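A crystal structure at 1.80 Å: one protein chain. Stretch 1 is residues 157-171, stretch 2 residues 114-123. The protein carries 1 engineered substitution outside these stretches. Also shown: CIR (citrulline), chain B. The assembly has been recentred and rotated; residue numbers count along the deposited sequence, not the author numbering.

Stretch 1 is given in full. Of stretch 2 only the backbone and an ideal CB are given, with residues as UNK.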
ATOM      1  N   ARG A 157       6.724  -5.394 -14.904  1.00 13.26           N
ATOM      2  CA  ARG A 157       7.115  -4.163 -15.584  1.00 13.19           C
ATOM      3  C   ARG A 157       5.926  -3.209 -15.648  1.00 12.76           C
ATOM      4  O   ARG A 157       4.804  -3.667 -15.875  1.00 12.61           O
ATOM      5  CB  ARG A 157       7.615  -4.507 -16.995  1.00 13.99           C
ATOM      6  CG  ARG A 157       8.665  -5.621 -17.030  1.00 13.59           C
ATOM      7  CD  ARG A 157       9.950  -5.321 -16.220  1.00 14.99           C
ATOM      8  NE  ARG A 157      10.706  -6.566 -16.046  1.00 14.81           N
ATOM      9  CZ  ARG A 157      11.936  -6.704 -15.587  1.00 16.10           C
ATOM     10  NH1 ARG A 157      12.670  -5.657 -15.223  1.00 14.91           N
ATOM     11  NH2 ARG A 157      12.445  -7.923 -15.488  1.00 16.64           N
ATOM     12  N   LEU A 158       6.132  -1.905 -15.441  1.00 12.95           N
ATOM     13  CA  LEU A 158       5.021  -0.937 -15.530  1.00 13.21           C
ATOM     14  C   LEU A 158       5.498   0.391 -16.086  1.00 14.65           C
ATOM     15  O   LEU A 158       6.674   0.709 -16.031  1.00 15.29           O
ATOM     16  CB  LEU A 158       4.296  -0.721 -14.183  1.00 12.84           C
ATOM     17  CG  LEU A 158       5.142  -0.162 -13.029  1.00 12.77           C
ATOM     18  CD1 LEU A 158       5.182   1.358 -13.063  1.00 15.47           C
ATOM     19  CD2 LEU A 158       4.622  -0.665 -11.672  1.00 12.93           C
ATOM     20  N   GLU A 159       4.592   1.185 -16.634  1.00 16.38           N
ATOM     21  CA  GLU A 159       5.032   2.466 -17.184  1.00 18.66           C
ATOM     22  C   GLU A 159       4.081   3.605 -16.881  1.00 18.59           C
ATOM     23  O   GLU A 159       4.515   4.760 -16.819  1.00 18.50           O
ATOM     24  CB  GLU A 159       5.226   2.395 -18.712  1.00 19.69           C
ATOM     25  CG  GLU A 159       6.416   1.598 -19.246  1.00 24.72           C
ATOM     26  CD  GLU A 159       7.796   2.019 -18.728  1.00 30.68           C
ATOM     27  OE1 GLU A 159       8.122   3.223 -18.752  1.00 33.19           O
ATOM     28  OE2 GLU A 159       8.594   1.145 -18.295  1.00 34.23           O
ATOM     29  N   LYS A 160       2.805   3.288 -16.700  1.00 18.23           N
ATOM     30  CA  LYS A 160       1.765   4.305 -16.507  1.00 18.01           C
ATOM     31  C   LYS A 160       1.303   4.706 -15.105  1.00 18.08           C
ATOM     32  O   LYS A 160       0.461   5.627 -14.983  1.00 18.60           O
ATOM     33  CB  LYS A 160       0.519   3.900 -17.319  1.00 19.06           C
ATOM     34  CG  LYS A 160       0.718   3.998 -18.842  1.00 21.50           C
ATOM     35  CD  LYS A 160      -0.445   3.313 -19.569  1.00 22.38           C
ATOM     36  CE  LYS A 160      -0.355   3.533 -21.069  1.00 26.64           C
ATOM     37  NZ  LYS A 160      -1.503   2.852 -21.786  1.00 31.42           N
ATOM     38  N   VAL A 161       1.765   4.050 -14.051  1.00 15.99           N
ATOM     39  CA  VAL A 161       1.352   4.409 -12.690  1.00 15.31           C
ATOM     40  C   VAL A 161       2.531   4.680 -11.756  1.00 15.01           C
ATOM     41  O   VAL A 161       3.664   4.317 -12.062  1.00 14.51           O
ATOM     42  CB  VAL A 161       0.483   3.324 -12.043  1.00 15.94           C
ATOM     43  CG1 VAL A 161      -0.924   3.332 -12.650  1.00 17.25           C
ATOM     44  CG2 VAL A 161       1.137   1.939 -12.219  1.00 16.69           C
ATOM     45  N   LEU A 162       2.239   5.326 -10.621  1.00 13.76           N
ATOM     46  CA  LEU A 162       3.282   5.650  -9.654  1.00 12.70           C
ATOM     47  C   LEU A 162       3.861   4.389  -9.036  1.00 11.17           C
ATOM     48  O   LEU A 162       5.050   4.236  -8.970  1.00 10.66           O
ATOM     49  CB  LEU A 162       2.721   6.558  -8.544  1.00 12.41           C
ATOM     50  CG  LEU A 162       3.734   6.977  -7.482  1.00 13.43           C
ATOM     51  CD1 LEU A 162       4.845   7.829  -8.088  1.00 15.33           C
ATOM     52  CD2 LEU A 162       3.005   7.715  -6.342  1.00 13.62           C
ATOM     53  N   HIS A 163       3.007   3.480  -8.577  1.00 11.33           N
ATOM     54  CA  HIS A 163       3.456   2.232  -7.991  1.00 10.07           C
ATOM     55  C   HIS A 163       2.531   1.142  -8.529  1.00  9.84           C
ATOM     56  O   HIS A 163       1.408   1.424  -8.935  1.00 10.62           O
ATOM     57  CB  HIS A 163       3.277   2.141  -6.463  1.00 10.49           C
ATOM     58  CG  HIS A 163       4.084   3.111  -5.654  1.00 11.45           C
ATOM     59  ND1 HIS A 163       3.538   4.235  -5.070  1.00 11.65           N
ATOM     60  CD2 HIS A 163       5.387   3.110  -5.329  1.00 12.03           C
ATOM     61  CE1 HIS A 163       4.489   4.897  -4.429  1.00 12.91           C
ATOM     62  NE2 HIS A 163       5.612   4.228  -4.550  1.00 11.53           N
ATOM     63  N   LEU A 164       2.980  -0.096  -8.435  1.00  7.77           N
ATOM     64  CA  LEU A 164       2.170  -1.221  -8.880  1.00  8.86           C
ATOM     65  C   LEU A 164       0.752  -1.215  -8.284  1.00 10.14           C
ATOM     66  O   LEU A 164      -0.239  -1.372  -8.997  1.00  8.69           O
ATOM     67  CB  LEU A 164       2.879  -2.510  -8.452  1.00  9.40           C
ATOM     68  CG  LEU A 164       2.249  -3.841  -8.910  1.00  9.84           C
ATOM     69  CD1 LEU A 164       2.638  -4.096 -10.366  1.00 10.77           C
ATOM     70  CD2 LEU A 164       2.781  -4.961  -8.032  1.00 10.02           C
ATOM     71  N   LYS A 165       0.655  -1.019  -6.960  1.00 10.23           N
ATOM     72  CA  LYS A 165      -0.645  -1.070  -6.286  1.00 10.43           C
ATOM     73  C   LYS A 165      -1.573   0.115  -6.507  1.00 11.08           C
ATOM     74  O   LYS A 165      -2.708   0.129  -6.021  1.00 11.75           O
ATOM     75  CB  LYS A 165      -0.522  -1.465  -4.820  1.00 10.51           C
ATOM     76  CG  LYS A 165      -0.064  -2.927  -4.673  1.00  9.68           C
ATOM     77  CD  LYS A 165      -0.331  -3.475  -3.282  1.00 10.01           C
ATOM     78  CE  LYS A 165       0.419  -2.707  -2.193  1.00 13.47           C
ATOM     79  NZ  LYS A 165       0.595  -3.621  -0.988  1.00 11.36           N
ATOM     80  N   THR A 166      -1.148   1.067  -7.322  1.00 10.96           N
ATOM     81  CA  THR A 166      -1.999   2.160  -7.752  1.00 10.97           C
ATOM     82  C   THR A 166      -3.118   1.563  -8.597  1.00 10.75           C
ATOM     83  O   THR A 166      -4.251   2.062  -8.606  1.00  8.39           O
ATOM     84  CB  THR A 166      -1.209   3.119  -8.638  1.00 12.43           C
ATOM     85  OG1 THR A 166      -0.269   3.864  -7.837  1.00 13.05           O
ATOM     86  CG2 THR A 166      -2.113   4.158  -9.312  1.00 13.34           C
ATOM     87  N   GLY A 167      -2.770   0.522  -9.344  1.00  9.71           N
ATOM     88  CA  GLY A 167      -3.728  -0.115 -10.238  1.00 11.36           C
ATOM     89  C   GLY A 167      -3.988  -1.584 -10.001  1.00 11.32           C
ATOM     90  O   GLY A 167      -4.490  -2.280 -10.889  1.00 12.50           O
ATOM     91  N   LEU A 168      -3.702  -2.076  -8.796  1.00 11.37           N
ATOM     92  CA  LEU A 168      -3.901  -3.499  -8.507  1.00 11.60           C
ATOM     93  C   LEU A 168      -4.128  -3.714  -7.019  1.00 11.36           C
ATOM     94  O   LEU A 168      -3.597  -2.971  -6.191  1.00 11.52           O
ATOM     95  CB  LEU A 168      -2.654  -4.303  -8.848  1.00 12.09           C
ATOM     96  CG  LEU A 168      -2.345  -4.767 -10.257  1.00 13.10           C
ATOM     97  CD1 LEU A 168      -0.872  -5.159 -10.340  1.00 14.09           C
ATOM     98  CD2 LEU A 168      -3.264  -5.936 -10.603  1.00 12.84           C
ATOM     99  N   ALA A 169      -4.892  -4.736  -6.704  1.00 10.91           N
ATOM    100  CA  ALA A 169      -5.181  -5.094  -5.320  1.00 11.87           C
ATOM    101  C   ALA A 169      -5.606  -6.537  -5.221  1.00 12.15           C
ATOM    102  O   ALA A 169      -6.571  -6.938  -5.871  1.00 12.81           O
ATOM    103  CB  ALA A 169      -6.292  -4.214  -4.718  1.00 11.65           C
ATOM    104  N   TYR A 170      -4.927  -7.301  -4.379  1.00 11.59           N
ATOM    105  CA  TYR A 170      -5.295  -8.700  -4.163  1.00 11.78           C
ATOM    106  C   TYR A 170      -6.197  -8.828  -2.965  1.00 11.99           C
ATOM    107  O   TYR A 170      -5.860  -8.374  -1.894  1.00 11.60           O
ATOM    108  CB  TYR A 170      -4.045  -9.579  -4.001  1.00 11.90           C
ATOM    109  CG  TYR A 170      -4.370 -11.061  -3.874  1.00 12.95           C
ATOM    110  CD1 TYR A 170      -5.073 -11.718  -4.871  1.00 15.36           C
ATOM    111  CD2 TYR A 170      -3.997 -11.792  -2.747  1.00 12.80           C
ATOM    112  CE1 TYR A 170      -5.367 -13.064  -4.778  1.00 14.90           C
ATOM    113  CE2 TYR A 170      -4.300 -13.143  -2.633  1.00 14.16           C
ATOM    114  CZ  TYR A 170      -4.985 -13.770  -3.655  1.00 15.34           C
ATOM    115  OH  TYR A 170      -5.294 -15.121  -3.556  1.00 14.19           O
ATOM    116  N   LEU A 171      -7.405  -9.409  -3.159  1.00 12.05           N
ATOM    117  CA  LEU A 171      -8.370  -9.529  -2.087  1.00 12.62           C
ATOM    118  C   LEU A 171      -8.535 -10.962  -1.533  1.00 13.94           C
ATOM    119  O   LEU A 171      -9.589 -11.302  -0.970  1.00 14.63           O
ATOM    120  CB  LEU A 171      -9.721  -9.028  -2.591  1.00 12.96           C
ATOM    121  CG  LEU A 171      -9.751  -7.663  -3.295  1.00 13.13           C
ATOM    122  CD1 LEU A 171     -11.177  -7.332  -3.704  1.00 12.67           C
ATOM    123  CD2 LEU A 171      -9.184  -6.566  -2.387  1.00 11.52           C
ATOM    124  N   UNK A 114      13.610   1.000  -3.149  1.00 10.86           N
ATOM    125  CA  UNK A 114      12.336   0.244  -3.134  1.00 11.33           C
ATOM    126  C   UNK A 114      11.297   1.037  -2.353  1.00 11.00           C
ATOM    127  O   UNK A 114      11.637   1.587  -1.326  1.00 10.57           O
ATOM    128  CB  UNK A 114      12.520  -1.145  -2.519  1.00 11.33           C
ATOM    129  N   UNK A 115      10.060   1.079  -2.840  1.00 10.44           N
ATOM    130  CA  UNK A 115       8.941   1.655  -2.085  1.00 10.39           C
ATOM    131  C   UNK A 115       7.910   0.536  -2.102  1.00 10.21           C
ATOM    132  O   UNK A 115       7.527   0.084  -3.178  1.00  9.29           O
ATOM    133  CB  UNK A 115       8.413   2.961  -2.681  1.00 10.39           C
ATOM    134  N   UNK A 116       7.472   0.106  -0.908  1.00  9.29           N
ATOM    135  CA  UNK A 116       6.586  -1.055  -0.788  1.00  9.11           C
ATOM    136  C   UNK A 116       5.212  -0.973  -1.428  1.00  9.31           C
ATOM    137  O   UNK A 116       4.528  -1.992  -1.545  1.00  8.73           O
ATOM    138  CB  UNK A 116       6.385  -1.353   0.699  1.00  9.11           C
ATOM    139  N   UNK A 117       4.802   0.201  -1.897  1.00  9.80           N
ATOM    140  CA  UNK A 117       3.544   0.336  -2.636  1.00 10.13           C
ATOM    141  C   UNK A 117       3.663  -0.403  -3.970  1.00 10.01           C
ATOM    142  O   UNK A 117       2.677  -0.708  -4.634  1.00  9.59           O
ATOM    143  CB  UNK A 117       3.196   1.809  -2.862  1.00 10.13           C
ATOM    144  N   UNK A 118       4.909  -0.689  -4.368  1.00 10.16           N
ATOM    145  CA  UNK A 118       5.204  -1.430  -5.588  1.00 10.85           C
ATOM    146  C   UNK A 118       5.121  -2.939  -5.363  1.00 11.04           C
ATOM    147  O   UNK A 118       5.346  -3.716  -6.286  1.00 11.71           O
ATOM    148  CB  UNK A 118       6.592  -1.054  -6.110  1.00 10.85           C
ATOM    149  N   UNK A 119       4.818  -3.335  -4.125  1.00 10.75           N
ATOM    150  CA  UNK A 119       4.777  -4.764  -3.777  1.00  9.96           C
ATOM    151  C   UNK A 119       3.397  -5.274  -3.435  1.00 10.63           C
ATOM    152  O   UNK A 119       2.718  -4.791  -2.515  1.00  9.96           O
ATOM    153  CB  UNK A 119       5.708  -5.036  -2.594  1.00  9.96           C
ATOM    154  N   UNK A 120       2.984  -6.338  -4.140  1.00 10.43           N
ATOM    155  CA  UNK A 120       1.698  -6.973  -3.899  1.00 10.76           C
ATOM    156  C   UNK A 120       1.865  -8.428  -3.408  1.00 10.87           C
ATOM    157  O   UNK A 120       2.406  -9.242  -4.118  1.00 10.70           O
ATOM    158  CB  UNK A 120       0.857  -6.939  -5.176  1.00 10.76           C
ATOM    159  N   UNK A 121       1.405  -8.716  -2.192  1.00  9.96           N
ATOM    160  CA  UNK A 121       1.533 -10.030  -1.567  1.00 10.30           C
ATOM    161  C   UNK A 121       0.364 -10.927  -1.915  1.00 10.33           C
ATOM    162  O   UNK A 121      -0.800 -10.581  -1.637  1.00 10.77           O
ATOM    163  CB  UNK A 121       1.646  -9.890  -0.048  1.00 10.30           C
ATOM    164  N   UNK A 122       0.673 -12.076  -2.507  1.00 11.23           N
ATOM    165  CA  UNK A 122      -0.354 -13.069  -2.860  1.00 11.67           C
ATOM    166  C   UNK A 122       0.126 -14.374  -2.274  1.00 12.66           C
ATOM    167  O   UNK A 122       0.956 -15.020  -2.896  1.00 11.44           O
ATOM    168  CB  UNK A 122      -0.579 -13.175  -4.370  1.00 11.67           C
ATOM    169  N   UNK A 123      -0.361 -14.735  -1.088  1.00 13.44           N
ATOM    170  CA  UNK A 123       0.127 -15.951  -0.439  1.00 15.74           C
ATOM    171  C   UNK A 123       1.574 -15.705  -0.070  1.00 15.95           C
ATOM    172  O   UNK A 123       1.894 -14.651   0.506  1.00 15.30           O
ATOM    173  CB  UNK A 123      -0.019 -17.180  -1.338  1.00 15.74           C
TER
HETATM  174  C   CIR B 500       4.305  10.075  -3.004  1.00 10.28           C
HETATM  175  O   CIR B 500       5.257   9.322  -2.635  1.00 11.16           O
HETATM  176  OXT CIR B 500       4.372  10.686  -4.148  1.00 11.56           O
HETATM  177  CA  CIR B 500       3.072  10.203  -2.150  1.00 10.18           C
HETATM  178  N   CIR B 500       2.462  11.531  -2.348  1.00  9.74           N
HETATM  179  C3  CIR B 500       2.068   9.079  -2.507  1.00  9.08           C
HETATM  180  C4  CIR B 500       2.640   7.718  -2.068  1.00 10.61           C
HETATM  181  C5  CIR B 500       1.668   6.618  -2.455  1.00 12.76           C
HETATM  182  N6  CIR B 500       2.146   5.307  -1.991  1.00 11.81           N
HETATM  183  C7  CIR B 500       1.445   4.186  -2.034  1.00 13.29           C
HETATM  184  O7  CIR B 500       0.285   4.132  -2.472  1.00 12.13           O
HETATM  185  N8  CIR B 500       2.017   3.061  -1.564  1.00 12.44           N

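At position 114 nothing of stretch 1 lies within 5.5 Å of the ideal CB, and many side chains would fit. The residue is Val 114, which makes no contact with stretch 1.

At position 115 the CA-to-CB bond points toward stretch 1, and the ideal CB lies 3.6 Å from NE2 of His 163. A ring nitrogen so placed asks for a polar partner. Glu, Gln, Asp or Asn could serve. The residue is Glu 115. His 163 NE2 donates to Glu 115 OE1 at 2.8 Å, near the plane of the ring.

Position 116 points away from stretch 1 and is open to many residues. It is Ala 116.

Position 117 points toward the His 163 ring, and a side chain has no room. The ideal CB would sit 3.2 Å from His 163 CG and 2.2 Å from citrulline N8, a clash. Glycine suits best, and Gly 117 is found. Its CA lies over one face of the ring, 3.3 Å from citrulline N8. Its O accepts from Lys 165 N at 3.1 Å.

Position 118 points sideways. Its ideal CB is 4.4 Å from Leu 164 N, a possible donor, and as far from His 163 CD2. A short acceptor, Asp or Asn, would suit; Ser or Thr is conceivable. The residue is Asp 118, whose side-chain end comes nearer to stretch 1. Leu 164 N donates to Asp 118 OD1 at 2.9 Å. Asp 118 OD2 lies at the edge of the His 163 ring, 3.3 Å from CD2.

Position 119 points away, so stretch 1 hardly restricts it. It is Ile 119. Its backbone O accepts from Lys 165 NZ at 2.9 Å.

Position 120 points toward stretch 1. Its ideal CB is 4.0 Å from Leu 164 CD2 and 4.1 Å from Lys 165 CD. Leu, Ile or Met would suit this apolar setting. The residue is Met 120, with chi1 and chi2 both t. The extended chain carries SD to 4.1 Å from Leu 168 CB and 4.0 Å from Tyr 170 CB.

Position 121 points sideways, and its ideal CB has nothing of stretch 1 within 5.5 Å. Many residues would do. It is Met 121.

Position 122 also points sideways, its ideal CB 4.0 Å from Tyr 170 CD2. An aliphatic side chain could cover the ring. Val 122 does so: CG1 lies over one face, 3.6 Å from the centroid, a CH-pi contact.

Position 123 has phi 67°, which favours glycine. It is Gly 123.

Stretch 2 114-123: VEAGDIMMVG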
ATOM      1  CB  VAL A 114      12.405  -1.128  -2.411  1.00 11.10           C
ATOM      2  CG1 VAL A 114      11.017  -1.765  -2.248  1.00 11.09           C
ATOM      3  CG2 VAL A 114      13.276  -2.141  -3.169  1.00 11.14           C
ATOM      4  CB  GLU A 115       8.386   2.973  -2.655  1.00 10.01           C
ATOM      5  CG  GLU A 115       9.352   4.121  -2.388  1.00 10.12           C
ATOM      6  CD  GLU A 115       8.989   5.443  -3.038  1.00 11.74           C
ATOM      7  OE1 GLU A 115       7.822   5.620  -3.452  1.00 11.28           O
ATOM      8  OE2 GLU A 115       9.886   6.310  -3.099  1.00 12.97           O
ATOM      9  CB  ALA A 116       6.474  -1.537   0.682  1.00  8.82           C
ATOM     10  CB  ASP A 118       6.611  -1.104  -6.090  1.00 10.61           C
ATOM     11  CG  ASP A 118       6.654   0.103  -7.004  1.00 11.23           C
ATOM     12  OD1 ASP A 118       5.828   0.147  -7.955  1.00  9.49           O
ATOM     13  OD2 ASP A 118       7.517   1.017  -6.841  1.00 10.61           O
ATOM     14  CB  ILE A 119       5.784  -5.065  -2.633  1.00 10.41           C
ATOM     15  CG1 ILE A 119       7.187  -4.630  -3.056  1.00  9.83           C
ATOM     16  CG2 ILE A 119       5.816  -6.606  -2.325  1.00  9.11           C
ATOM     17  CD1 ILE A 119       8.247  -4.692  -1.940  1.00 11.78           C
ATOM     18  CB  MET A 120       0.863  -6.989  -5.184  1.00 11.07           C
ATOM     19  CG  MET A 120      -0.554  -7.521  -4.955  1.00 14.36           C
ATOM     20  SD  MET A 120      -1.616  -7.460  -6.408  1.00 13.12           S
ATOM     21  CE  MET A 120      -0.651  -8.487  -7.570  1.00 15.54           C
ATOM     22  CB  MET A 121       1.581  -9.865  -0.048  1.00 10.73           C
ATOM     23  CG  MET A 121       1.581 -11.168   0.735  1.00 10.60           C
ATOM     24  SD  MET A 121       1.795 -10.912   2.545  1.00 12.69           S
ATOM     25  CE  MET A 121       0.100 -10.439   2.952  1.00 13.07           C
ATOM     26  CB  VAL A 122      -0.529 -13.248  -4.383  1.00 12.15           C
ATOM     27  CG1 VAL A 122      -1.681 -14.253  -4.688  1.00 11.23           C
ATOM     28  CG2 VAL A 122      -0.817 -11.909  -5.022  1.00 10.85           C
TER
HETATM   29  O   HOH W   1       3.240  -3.577   0.338  1.00  9.76           O
HETATM   30  O   HOH W   2       0.221  -6.768  -0.655  1.00 12.97           O
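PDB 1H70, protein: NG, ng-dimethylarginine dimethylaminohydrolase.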